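Local coordinates for protein EchA1_1 (Mycobacterium avium subsp. paratuberculosis, PDB 3R9T) that probably catalyses the reversible hydration of (2E)-enoyl-CoA to (3S)-3-hydroxyacyl-CoA in fatty acid metabolism, as a member of the enoyl-CoA hydratase/isomerase (crotonase) family, at the interface of chains A and B. Numbering follows the deposited sequence. Chains: chain A/B, EchA1_1.

Contact 1: the interface of chains A and B. Residues chain A 160-161, 163-164, 167; chain B 124-125, 184.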
ATOM      1  N   LYS A 160       4.010  -5.841  -6.238  1.00 14.75           N
ATOM      2  CA  LYS A 160       4.541  -6.967  -7.014  1.00 15.88           C
ATOM      3  C   LYS A 160       3.480  -8.044  -7.291  1.00 15.56           C
ATOM      4  O   LYS A 160       3.385  -8.559  -8.402  1.00 15.04           O
ATOM      5  CB  LYS A 160       5.772  -7.533  -6.309  1.00 17.15           C
ATOM      6  CG  LYS A 160       6.938  -6.535  -6.255  1.00 20.63           C
ATOM      7  CD  LYS A 160       7.667  -6.588  -7.514  1.00 21.28           C
ATOM      8  CE  LYS A 160       8.877  -5.657  -7.589  1.00 17.22           C
ATOM      9  NZ  LYS A 160       8.729  -4.149  -7.656  1.00 15.30           N
ATOM     10  N   VAL A 161       2.653  -8.333  -6.301  1.00 14.58           N
ATOM     11  CA  VAL A 161       1.559  -9.302  -6.426  1.00 15.39           C
ATOM     12  C   VAL A 161       0.493  -8.807  -7.419  1.00 15.56           C
ATOM     13  O   VAL A 161       0.048  -9.556  -8.308  1.00 16.04           O
ATOM     14  CB  VAL A 161       0.938  -9.570  -5.046  1.00 15.46           C
ATOM     15  CG1 VAL A 161      -0.225 -10.580  -5.143  1.00 17.21           C
ATOM     16  CG2 VAL A 161       2.012 -10.104  -4.086  1.00 15.68           C
ATOM     17  N   MET A 163       1.052  -6.636  -9.859  1.00 15.68           N
ATOM     18  CA  MET A 163       1.611  -6.556 -11.196  1.00 16.49           C
ATOM     19  C   MET A 163       1.609  -7.944 -11.840  1.00 16.52           C
ATOM     20  O   MET A 163       1.362  -8.068 -13.036  1.00 16.76           O
ATOM     21  CB  MET A 163       3.011  -5.946 -11.199  1.00 16.53           C
ATOM     22  CG  MET A 163       3.046  -4.494 -10.776  1.00 19.48           C
ATOM     23  SD  MET A 163       1.977  -3.420 -11.751  1.00 23.06           S
ATOM     24  CE  MET A 163       2.544  -3.963 -13.328  1.00 14.68           C
ATOM     25  N   ARG A 164       1.832  -8.996 -11.062  1.00 16.60           N
ATOM     26  CA  ARG A 164       1.747 -10.364 -11.603  0.50 16.81           C
ATOM     27  C   ARG A 164       0.330 -10.641 -12.115  1.00 16.19           C
ATOM     28  O   ARG A 164       0.153 -11.197 -13.205  1.00 15.95           O
ATOM     29  CB  ARG A 164       2.181 -11.424 -10.569  0.50 17.40           C
ATOM     30  CG  ARG A 164       2.119 -12.910 -11.068  0.50 19.03           C
ATOM     31  CD  ARG A 164       2.525 -13.987  -9.997  0.50 21.29           C
ATOM     32  NE  ARG A 164       3.830 -14.583 -10.302  0.50 22.54           N
ATOM     33  CZ  ARG A 164       4.528 -15.454  -9.558  0.50 20.63           C
ATOM     34  NH1 ARG A 164       5.701 -15.843 -10.009  0.50 15.07           N
ATOM     35  NH2 ARG A 164       4.112 -15.936  -8.391  0.50 20.88           N
ATOM     36  N   LEU A 167      -0.345  -8.401 -15.403  1.00 15.93           N
ATOM     37  CA  LEU A 167       0.403  -8.660 -16.612  1.00 17.14           C
ATOM     38  C   LEU A 167       0.263 -10.100 -17.101  1.00 18.14           C
ATOM     39  O   LEU A 167       0.310 -10.322 -18.306  1.00 18.12           O
ATOM     40  CB  LEU A 167       1.866  -8.289 -16.421  1.00 17.97           C
ATOM     41  CG  LEU A 167       2.114  -6.841 -15.983  1.00 17.75           C
ATOM     42  CD1 LEU A 167       3.600  -6.606 -15.771  1.00 21.18           C
ATOM     43  CD2 LEU A 167       1.541  -5.791 -16.970  1.00 19.10           C
TER
ATOM     44  N   ASP B 124       9.239  -4.818 -12.515  1.00 14.55           N
ATOM     45  CA  ASP B 124       7.833  -5.132 -12.355  1.00 14.90           C
ATOM     46  C   ASP B 124       7.593  -6.330 -11.433  1.00 14.27           C
ATOM     47  O   ASP B 124       6.657  -6.315 -10.623  1.00 14.73           O
ATOM     48  CB  ASP B 124       7.163  -5.399 -13.695  1.00 14.77           C
ATOM     49  CG  ASP B 124       7.204  -4.218 -14.614  1.00 17.10           C
ATOM     50  OD1 ASP B 124       6.956  -3.088 -14.125  1.00 17.08           O
ATOM     51  OD2 ASP B 124       7.459  -4.441 -15.829  1.00 17.27           O
ATOM     52  N   LEU B 125       8.439  -7.353 -11.587  1.00 14.88           N
ATOM     53  CA  LEU B 125       8.304  -8.653 -10.913  1.00 15.00           C
ATOM     54  C   LEU B 125       9.687  -9.111 -10.473  1.00 15.12           C
ATOM     55  O   LEU B 125      10.711  -8.719 -11.045  1.00 15.70           O
ATOM     56  CB  LEU B 125       7.702  -9.683 -11.863  1.00 15.90           C
ATOM     57  CG  LEU B 125       6.330  -9.280 -12.422  1.00 16.05           C
ATOM     58  CD1 LEU B 125       5.941 -10.157 -13.628  1.00 20.56           C
ATOM     59  CD2 LEU B 125       5.284  -9.310 -11.323  1.00 16.36           C
ATOM     60  N   ASN B 184       7.913 -12.028  -5.918  1.00 17.29           N
ATOM     61  CA  ASN B 184       6.827 -12.907  -6.348  1.00 17.08           C
ATOM     62  C   ASN B 184       6.983 -14.372  -6.006  1.00 18.08           C
ATOM     63  O   ASN B 184       5.977 -15.045  -5.702  1.00 18.75           O
ATOM     64  CB  ASN B 184       6.639 -12.760  -7.843  1.00 16.40           C
ATOM     65  CG  ASN B 184       6.176 -11.370  -8.223  1.00 16.23           C
ATOM     66  OD1 ASN B 184       6.991 -10.510  -8.552  1.00 16.62           O
ATOM     67  ND2 ASN B 184       4.866 -11.128  -8.139  1.00 14.80           N
TER
HETATM   68  O   HOH W   1       6.160  -4.010  -9.381  1.00 16.24           O

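Contact 2: the interface of chains A and B. Residues chain A 140, 168, 170; chain B 199, 202-203, 205-206.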
ATOM      1  N   LYS A 140      -5.405 -11.132 -21.952  1.00 21.11           N
ATOM      2  CA  LYS A 140      -5.479 -12.326 -22.793  1.00 23.43           C
ATOM      3  C   LYS A 140      -6.473 -12.155 -23.945  1.00 24.92           C
ATOM      4  O   LYS A 140      -6.505 -12.990 -24.854  1.00 26.34           O
ATOM      5  CB  LYS A 140      -5.896 -13.546 -21.962  1.00 23.10           C
ATOM      6  CG  LYS A 140      -4.999 -13.828 -20.770  1.00 23.59           C
ATOM      7  CD  LYS A 140      -5.062 -15.272 -20.260  1.00 25.05           C
ATOM      8  CE  LYS A 140      -3.828 -15.631 -19.415  1.00 24.48           C
ATOM      9  NZ  LYS A 140      -2.591 -15.858 -20.247  1.00 25.13           N
ATOM     10  N   THR A 168       0.056 -11.068 -16.200  1.00 17.94           N
ATOM     11  CA  THR A 168      -0.142 -12.473 -16.636  1.00 18.46           C
ATOM     12  C   THR A 168      -1.595 -12.759 -17.049  1.00 18.26           C
ATOM     13  O   THR A 168      -1.847 -13.625 -17.884  1.00 19.19           O
ATOM     14  CB  THR A 168       0.249 -13.524 -15.537  1.00 18.58           C
ATOM     15  OG1 THR A 168      -0.636 -13.429 -14.410  1.00 18.92           O
ATOM     16  CG2 THR A 168       1.736 -13.368 -15.091  1.00 16.02           C
ATOM     17  N   GLU A 170      -3.563 -14.185 -15.081  1.00 20.97           N
ATOM     18  CA  GLU A 170      -3.892 -15.453 -14.389  1.00 22.90           C
ATOM     19  C   GLU A 170      -4.656 -15.229 -13.088  1.00 24.08           C
ATOM     20  O   GLU A 170      -4.396 -14.260 -12.383  1.00 24.41           O
ATOM     21  CB  GLU A 170      -2.621 -16.256 -14.120  1.00 23.95           C
ATOM     22  CG  GLU A 170      -1.916 -16.624 -15.417  1.00 24.54           C
ATOM     23  CD  GLU A 170      -0.574 -17.301 -15.246  1.00 28.98           C
ATOM     24  OE1 GLU A 170       0.057 -17.172 -14.181  1.00 31.38           O
ATOM     25  OE2 GLU A 170      -0.152 -17.979 -16.203  1.00 33.23           O
TER
ATOM     26  N   LEU B 199       8.068 -17.326 -15.932  1.00 23.57           N
ATOM     27  CA  LEU B 199       7.184 -16.211 -15.585  1.00 23.37           C
ATOM     28  C   LEU B 199       7.041 -15.256 -16.783  1.00 22.86           C
ATOM     29  O   LEU B 199       5.935 -14.804 -17.103  1.00 23.00           O
ATOM     30  CB  LEU B 199       7.708 -15.459 -14.359  1.00 23.56           C
ATOM     31  CG  LEU B 199       6.871 -14.273 -13.861  1.00 22.80           C
ATOM     32  CD1 LEU B 199       5.417 -14.728 -13.570  1.00 24.20           C
ATOM     33  CD2 LEU B 199       7.504 -13.668 -12.616  1.00 22.91           C
ATOM     34  N   ALA B 202       4.483 -16.455 -19.117  1.00 23.07           N
ATOM     35  CA  ALA B 202       3.103 -16.232 -18.658  1.00 22.33           C
ATOM     36  C   ALA B 202       2.553 -14.858 -19.034  1.00 21.24           C
ATOM     37  O   ALA B 202       1.342 -14.651 -18.977  1.00 21.40           O
ATOM     38  CB  ALA B 202       2.993 -16.442 -17.119  1.00 21.76           C
ATOM     39  N   ILE B 203       3.446 -13.933 -19.391  1.00 20.45           N
ATOM     40  CA  ILE B 203       3.098 -12.577 -19.818  1.00 20.39           C
ATOM     41  C   ILE B 203       3.162 -12.440 -21.328  1.00 21.31           C
ATOM     42  O   ILE B 203       2.265 -11.843 -21.916  1.00 22.48           O
ATOM     43  CB  ILE B 203       4.041 -11.537 -19.172  1.00 20.16           C
ATOM     44  CG1 ILE B 203       3.990 -11.657 -17.648  1.00 19.94           C
ATOM     45  CG2 ILE B 203       3.683 -10.083 -19.632  1.00 19.61           C
ATOM     46  CD1 ILE B 203       5.117 -10.877 -16.959  1.00 19.84           C
ATOM     47  N   VAL B 205       2.680 -14.448 -23.738  1.00 22.71           N
ATOM     48  CA  VAL B 205       1.576 -15.051 -24.490  1.00 23.51           C
ATOM     49  C   VAL B 205       0.396 -14.094 -24.622  1.00 23.29           C
ATOM     50  O   VAL B 205      -0.484 -14.321 -25.458  1.00 24.57           O
ATOM     51  CB  VAL B 205       1.074 -16.385 -23.896  1.00 24.10           C
ATOM     52  CG1 VAL B 205       2.176 -17.440 -23.991  1.00 26.01           C
ATOM     53  CG2 VAL B 205       0.560 -16.224 -22.446  1.00 22.37           C
ATOM     54  N   ASN B 206       0.386 -13.030 -23.809  1.00 22.32           N
ATOM     55  CA  ASN B 206      -0.722 -12.069 -23.792  1.00 21.82           C
ATOM     56  C   ASN B 206      -0.550 -10.989 -24.850  1.00 22.49           C
ATOM     57  O   ASN B 206       0.524 -10.859 -25.448  1.00 22.46           O
ATOM     58  CB  ASN B 206      -0.881 -11.470 -22.396  1.00 21.44           C
ATOM     59  CG  ASN B 206      -1.175 -12.538 -21.348  1.00 20.40           C
ATOM     60  OD1 ASN B 206      -1.831 -13.559 -21.644  1.00 22.39           O
ATOM     61  ND2 ASN B 206      -0.690 -12.323 -20.122  1.00 20.59           N
TER
HETATM   62  O   HOH W   2      -0.412 -16.605 -18.710  1.00 14.06           O

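Contact 3: the interface of chains A and B. Residues chain A 150, 163, 166-167; chain B 211, 214, 217-218.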
ATOM      1  N   VAL A 150      -6.935  -1.614 -13.728  1.00 16.88           N
ATOM      2  CA  VAL A 150      -5.525  -1.353 -13.993  1.00 17.57           C
ATOM      3  C   VAL A 150      -4.850  -0.474 -12.925  1.00 18.24           C
ATOM      4  O   VAL A 150      -3.693  -0.721 -12.565  1.00 19.17           O
ATOM      5  CB  VAL A 150      -5.251  -0.786 -15.376  1.00 17.97           C
ATOM      6  CG1 VAL A 150      -3.743  -0.606 -15.536  1.00 19.81           C
ATOM      7  CG2 VAL A 150      -5.740  -1.712 -16.455  1.00 18.99           C
ATOM      8  N   MET A 163       1.052  -6.636  -9.859  1.00 15.68           N
ATOM      9  CA  MET A 163       1.611  -6.556 -11.196  1.00 16.49           C
ATOM     10  C   MET A 163       1.609  -7.944 -11.840  1.00 16.52           C
ATOM     11  O   MET A 163       1.362  -8.068 -13.036  1.00 16.76           O
ATOM     12  CB  MET A 163       3.011  -5.946 -11.199  1.00 16.53           C
ATOM     13  CG  MET A 163       3.046  -4.494 -10.776  1.00 19.48           C
ATOM     14  SD  MET A 163       1.977  -3.420 -11.751  1.00 23.06           S
ATOM     15  CE  MET A 163       2.544  -3.963 -13.328  1.00 14.68           C
ATOM     16  N   LEU A 166      -1.970  -8.459 -13.032  1.00 15.90           N
ATOM     17  CA  LEU A 166      -2.274  -7.584 -14.136  1.00 16.67           C
ATOM     18  C   LEU A 166      -1.621  -8.026 -15.438  1.00 16.50           C
ATOM     19  O   LEU A 166      -2.291  -8.035 -16.473  1.00 16.94           O
ATOM     20  CB  LEU A 166      -1.878  -6.157 -13.748  1.00 17.40           C
ATOM     21  CG  LEU A 166      -2.220  -5.050 -14.732  1.00 19.62           C
ATOM     22  CD1 LEU A 166      -3.752  -4.927 -14.833  1.00 19.56           C
ATOM     23  CD2 LEU A 166      -1.588  -3.765 -14.272  1.00 19.13           C
ATOM     24  N   LEU A 167      -0.345  -8.401 -15.403  1.00 15.93           N
ATOM     25  CA  LEU A 167       0.403  -8.660 -16.612  1.00 17.14           C
ATOM     26  C   LEU A 167       0.263 -10.100 -17.101  1.00 18.14           C
ATOM     27  O   LEU A 167       0.310 -10.322 -18.306  1.00 18.12           O
ATOM     28  CB  LEU A 167       1.866  -8.289 -16.421  1.00 17.97           C
ATOM     29  CG  LEU A 167       2.114  -6.841 -15.983  1.00 17.75           C
ATOM     30  CD1 LEU A 167       3.600  -6.606 -15.771  1.00 21.18           C
ATOM     31  CD2 LEU A 167       1.541  -5.791 -16.970  1.00 19.10           C
TER
ATOM     32  N   VAL B 211      -0.642  -5.381 -22.555  1.00 19.36           N
ATOM     33  CA  VAL B 211       0.367  -5.457 -21.471  1.00 19.40           C
ATOM     34  C   VAL B 211       1.047  -4.085 -21.292  1.00 19.08           C
ATOM     35  O   VAL B 211       1.213  -3.579 -20.164  1.00 19.22           O
ATOM     36  CB  VAL B 211       1.408  -6.588 -21.766  1.00 19.21           C
ATOM     37  CG1 VAL B 211       2.663  -6.496 -20.843  1.00 20.05           C
ATOM     38  CG2 VAL B 211       0.747  -7.969 -21.682  1.00 20.59           C
ATOM     39  N   SER B 214      -1.378  -1.535 -19.917  1.00 18.01           N
ATOM     40  CA  SER B 214      -1.602  -1.829 -18.498  1.00 17.22           C
ATOM     41  C   SER B 214      -0.452  -1.322 -17.648  1.00 17.47           C
ATOM     42  O   SER B 214      -0.668  -0.744 -16.588  1.00 16.55           O
ATOM     43  CB  SER B 214      -1.795  -3.336 -18.251  1.00 17.82           C
ATOM     44  OG  SER B 214      -2.967  -3.803 -18.868  1.00 18.47           O
ATOM     45  N   ILE B 217      -0.588   2.587 -17.361  1.00 18.48           N
ATOM     46  CA  ILE B 217      -1.618   3.080 -16.459  1.00 17.49           C
ATOM     47  C   ILE B 217      -1.267   2.760 -15.005  1.00 16.36           C
ATOM     48  O   ILE B 217      -1.403   3.612 -14.145  1.00 17.11           O
ATOM     49  CB  ILE B 217      -2.991   2.476 -16.754  1.00 16.98           C
ATOM     50  CG1 ILE B 217      -3.495   2.909 -18.116  1.00 17.67           C
ATOM     51  CG2 ILE B 217      -4.005   2.907 -15.685  1.00 17.47           C
ATOM     52  CD1 ILE B 217      -4.464   1.919 -18.770  1.00 18.58           C
ATOM     53  N   ALA B 218      -0.801   1.542 -14.735  1.00 16.70           N
ATOM     54  CA  ALA B 218      -0.513   1.082 -13.361  1.00 17.13           C
ATOM     55  C   ALA B 218       0.575   1.903 -12.699  1.00 18.15           C
ATOM     56  O   ALA B 218       0.582   2.055 -11.478  1.00 20.01           O
ATOM     57  CB  ALA B 218      -0.108  -0.401 -13.365  1.00 17.49           C
TER

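Contact 1: the interface of chains A and B
The amide nitrogen ND2 of B:Asn184 donates a hydrogen bond of 3.0 Å to O, the backbone carbonyl oxygen of A:Lys160. The bond is nearly straight at the hydrogen (163°), and the acceptor lies close to the asparagine amide plane. Seen from the carbonyl, however, ND2 stands well above its plane rather than on a lone pair. Over the same asparagine, the guanidinium of A:Arg164 lays one face on the CB methylene, which sits 3.8 Å above the plane and over its centre. Arginine and asparagine side chains run past each other in opposite directions, their flat groups turned 44° apart. A:Arg164 gets there with CG anti to the backbone N (chi1 180°), which carries the chain away along B:Asn184. The methyl CD2 of B:Leu125 packs against the helix backbone, 3.7 Å from A:Arg164 CA. The aliphatic part of A:Lys160 passes B:Asp124, with CD 3.3 Å from the backbone O. Bends at chi2 and chi4 bring the lysine NZ to a water 3.1 Å away, and that water in turn reaches B:Asp124 O at 2.7 Å. A:Met163 adds its CB beside the same carbonyl. On chain A everything comes from helix 159-168; chain B supplies the start of strand 125-129, the residue just before it, and the loop asparagine ahead of strand 185-187.

Contact 2: the interface of chains A and B
This is a heterologous interface between two copies of a crotonase-family subunit, probably the one that builds the trimer typical of the family, in keeping with the three copies of the deposited assembly. It fastens the C-terminal end of helix 159-168 and the 3-10 helix 137-140 of chain A to the C-terminal end of helix 192-204 and the loop after it in chain B. The amide of B:Asn206 bonds to chain A at both of its ends. Its OD1 takes a hydrogen bond of 2.8 Å from A:Lys140 NZ, which arrives in the carbonyl plane on a lone pair. Its ND2 gives another, 2.8 Å long, to A:Thr168 O, approaching from above that carbonyl's plane. Together the two bonds fix which way round the amide sits. A:Lys140 NZ also holds a water at 2.8 Å, which lies 2.9 Å from the carboxylate OE2 of A:Glu170 and 2.6 Å from the backbone O of B:Ala202. The water thus links the lysine amine and the glutamate carboxylate, probably oppositely charged, to a carbonyl of chain B. A:Thr168 splits its roles: OG1, between the backbone N and carbonyl carbon (chi1 66°), accepts a hydrogen bond from A:Glu170 N, while methyl CG2 turns across to B:Ile203 CG1 at 3.8 Å and rests beside the methyl of B:Ala202.

Contact 3: the interface of chains A and B
Helix 208-218 of chain B, in the C-terminal helical region through which crotonase-family subunits trimerise, packs here against helices 149-156 and 159-168 of chain A. A:Val150 and B:Ile217 make the tightest meeting. The valine methyl CG1 comes to 3.4 Å from B:Ile217 CB, closer than ordinary packing, and lies 3.3 Å from the backbone O of B:Ser214. With CG1 anti to the backbone N (chi1 -178°), A:Val150 sets that methyl against both residues, and its side chain meets that of the isoleucine at about a right angle. On the neighbouring helix of chain A, A:Leu166 uses two of its carbons: CG lies 3.9 Å from B:Ser214 CB, and branch CD2 reaches the methyl of B:Ala218 at 3.8 Å. That methyl collects neighbours from both chain A helices, since the sulfur SD of A:Met163 is 4.0 Å away and the backbone O of A:Val150 also lies close to it. Farther toward the start of the chain B helix, A:Leu167 lays CD2 at 4.1 Å from B:Val211 CG1, the two side chains crossing squarely. Small residues B:Ser214 and B:Ala218, one turn apart, let A:Leu166 come close to the helix backbone. In the fold, this face of helix 208-218 lies over the successive helices 149-156 and 159-168 of the adjoining subunit.

Contacts 1 and 3 lie about 9 Å apart, and contact 2 is about 11 Å from each, all measured between the centres of their C-alpha atoms. Helix 159-168 of chain A runs through all three, and A:Met163 and A:Leu167 serve both contact 1 and contact 3, so these two patches adjoin along the helix and meet different chain B segments. Contacts 2 and 3 are also joined through chain B, whose helices 192-204 and 208-218 follow one another. Because the surfaces offered by A and B differ, the same joint can repeat around a ring, in keeping with the three copies in the deposited assembly.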